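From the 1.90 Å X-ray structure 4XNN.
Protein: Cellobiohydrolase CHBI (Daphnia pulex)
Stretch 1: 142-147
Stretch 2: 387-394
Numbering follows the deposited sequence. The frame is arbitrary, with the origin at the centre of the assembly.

Stretch 1, residues 142-147: DCGLNG
Stretch 2 387-394: VNMLWLDS

A single hydrogen bond joins these two stretches, and it runs from the backbone of a tight turn to the side chain of Asp 393: Gly 144 N donates to Asp 393 OD2 at 3.1 Å, with an N-H...acceptor angle of 169°. The near-linear geometry points the Gly 144 N-H straight at one carboxylate oxygen, although the residues lie about 250 positions apart in one chain.

Stretch 1 begins with a type II beta turn from Asp 142 to Leu 145. Cys 143 sits at phi/psi -31/130 and Gly 144 at 97/-11, where any CB would be jammed against the carbonyl oxygen of Cys 143; the backbone itself calls for glycine. The turn is closed by a weak bond from Leu 145 N to Asp 142 O (3.3 Å) and braced by Cys 143 N to Asp 142 OD1 (2.8 Å). The chain then extends, with Leu 145 at -121/154, Asn 146 at -144/121 and Gly 147 at -103/111; Asn 146 and Gly 147 belong to a strand that continues later in the chain.

Stretch 2 also starts with a turn, type I' from Val 387 to Leu 390, with Asn 388 at 54/25 and Met 389 at 70/15; Leu 390 N to Val 387 O spans 3.0 Å. Met 389 is the N-cap residue, and the helix begins at Leu 390. Met 389 O receives Leu 392 N at 2.9 Å and Asp 393 N at 3.2 Å. In register, Gly 144 CA lies 5.1 Å from Met 389 CA, and Cys 143 CA 6.7 Å from Asp 393 CA.

Asp 393 points toward the turn with chi1 p (62°) and chi2 24°. Its OD2 also approaches Cys 143 CA at 3.6 Å, so the carboxylate packs against the backbone it binds.

Beside this polar anchor, Met 389 supplies van der Waals contact. It points toward stretch 1, with chi1 at -138°, between wells, then chi2 and chi3 both p (67° and 75°). This fold brings its CE 3.5 Å from Gly 144 O and 3.6 Å from Asn 146 CB, a flexible thioether filling space along the backbone.

Asn 146, chi1 t and chi2 -14°, points toward stretch 2. Its ND2 lies 3.9 Å from Trp 391 CH2, oblique to the ring, and 4.0 Å from Leu 392 CD2; these are packing contacts, and the amide finds its hydrogen bonds elsewhere in the structure. Trp 391 uses chi1 p and chi2 -87°, Leu 392 chi1 t and chi2 p. Leu 145 points away. The contact buries 295 Å².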

# COMPACT_ATOMS: atom_id res chain seq x y z
N ASP A 142 7.95 -9.15 -11.88
CA ASP A 142 9.08 -8.57 -12.63
C ASP A 142 8.81 -7.09 -12.84
O ASP A 142 7.89 -6.57 -12.22
CB ASP A 142 9.26 -9.31 -13.96
CG ASP A 142 10.72 -9.39 -14.42
OD1 ASP A 142 11.54 -8.51 -14.09
OD2 ASP A 142 11.04 -10.32 -15.20
N CYS A 143 9.73 -6.39 -13.54
CA CYS A 143 9.57 -4.98 -13.96
C CYS A 143 8.09 -4.59 -14.20
O CYS A 143 7.39 -5.29 -14.87
CB CYS A 143 10.37 -4.70 -15.26
SG CYS A 143 12.16 -5.02 -15.12
N GLY A 144 7.63 -3.49 -13.62
CA GLY A 144 6.26 -3.01 -13.86
C GLY A 144 5.18 -3.36 -12.88
O GLY A 144 4.10 -2.80 -12.95
N LEU A 145 5.47 -4.29 -11.96
CA LEU A 145 4.52 -4.80 -10.98
C LEU A 145 5.04 -4.53 -9.58
O LEU A 145 6.27 -4.39 -9.34
CB LEU A 145 4.33 -6.32 -11.15
CG LEU A 145 3.11 -6.94 -11.80
CD1 LEU A 145 3.14 -8.46 -11.52
CD2 LEU A 145 1.80 -6.36 -11.27
N ASN A 146 4.11 -4.43 -8.66
CA ASN A 146 4.44 -4.09 -7.30
C ASN A 146 3.49 -4.90 -6.40
O ASN A 146 2.23 -4.80 -6.49
CB ASN A 146 4.30 -2.59 -7.11
CG ASN A 146 4.67 -2.09 -5.74
OD1 ASN A 146 4.82 -2.81 -4.76
ND2 ASN A 146 4.84 -0.78 -5.67
N GLY A 147 4.15 -5.69 -5.56
CA GLY A 147 3.47 -6.36 -4.42
C GLY A 147 3.83 -5.58 -3.14
O GLY A 147 4.99 -5.52 -2.76
N VAL A 387 2.84 6.16 -14.20
CA VAL A 387 4.26 6.22 -14.42
C VAL A 387 4.98 4.84 -14.64
O VAL A 387 6.24 4.78 -14.57
CB VAL A 387 4.91 7.16 -13.38
CG1 VAL A 387 4.04 7.35 -12.21
CG2 VAL A 387 6.34 6.86 -13.01
N ASN A 388 4.18 3.80 -14.88
CA ASN A 388 4.67 2.49 -15.26
C ASN A 388 5.70 1.87 -14.31
O ASN A 388 6.51 1.03 -14.72
CB ASN A 388 5.25 2.62 -16.68
CG ASN A 388 4.21 2.97 -17.71
OD1 ASN A 388 3.01 2.97 -17.45
ND2 ASN A 388 4.65 3.17 -18.91
N MET A 389 5.68 2.28 -13.05
CA MET A 389 6.50 1.74 -11.99
C MET A 389 7.94 2.11 -12.16
O MET A 389 8.78 1.60 -11.43
CB MET A 389 6.36 0.22 -11.83
CG MET A 389 6.28 -0.22 -10.36
SD MET A 389 4.79 0.30 -9.46
CE MET A 389 3.56 -0.82 -10.12
N LEU A 390 8.22 3.10 -13.02
CA LEU A 390 9.59 3.44 -13.30
C LEU A 390 10.25 4.09 -12.06
O LEU A 390 11.46 3.95 -11.85
CB LEU A 390 9.72 4.42 -14.51
CG LEU A 390 9.10 3.93 -15.83
CD1 LEU A 390 9.13 5.07 -16.82
CD2 LEU A 390 9.86 2.73 -16.32
N TRP A 391 9.45 4.80 -11.28
CA TRP A 391 9.91 5.32 -10.00
C TRP A 391 10.45 4.25 -9.06
O TRP A 391 11.28 4.55 -8.18
CB TRP A 391 8.79 6.16 -9.27
CG TRP A 391 7.55 5.30 -9.00
CD1 TRP A 391 6.49 5.07 -9.86
CD2 TRP A 391 7.29 4.51 -7.85
NE1 TRP A 391 5.60 4.18 -9.29
CE2 TRP A 391 6.07 3.82 -8.06
CE3 TRP A 391 7.98 4.30 -6.66
CZ2 TRP A 391 5.53 2.96 -7.13
CZ3 TRP A 391 7.44 3.40 -5.74
CH2 TRP A 391 6.22 2.81 -5.95
N LEU A 392 10.00 3.01 -9.20
CA LEU A 392 10.40 1.98 -8.29
C LEU A 392 11.63 1.28 -8.88
O LEU A 392 12.58 1.00 -8.17
CB LEU A 392 9.33 0.95 -8.08
CG LEU A 392 9.59 -0.32 -7.25
CD1 LEU A 392 9.91 0.20 -5.83
CD2 LEU A 392 8.44 -1.30 -7.26
N ASP A 393 11.62 0.99 -10.20
CA ASP A 393 12.58 -0.01 -10.72
C ASP A 393 13.39 0.37 -11.98
O ASP A 393 14.05 -0.50 -12.53
CB ASP A 393 11.89 -1.33 -10.95
CG ASP A 393 10.74 -1.27 -11.99
OD1 ASP A 393 10.72 -0.36 -12.87
OD2 ASP A 393 9.81 -2.10 -11.85
N SER A 394 13.35 1.62 -12.42
CA SER A 394 14.05 2.04 -13.63
C SER A 394 14.66 3.36 -13.44
O SER A 394 14.96 3.74 -12.29
CB SER A 394 13.03 2.03 -14.80
OG SER A 394 13.56 2.29 -16.08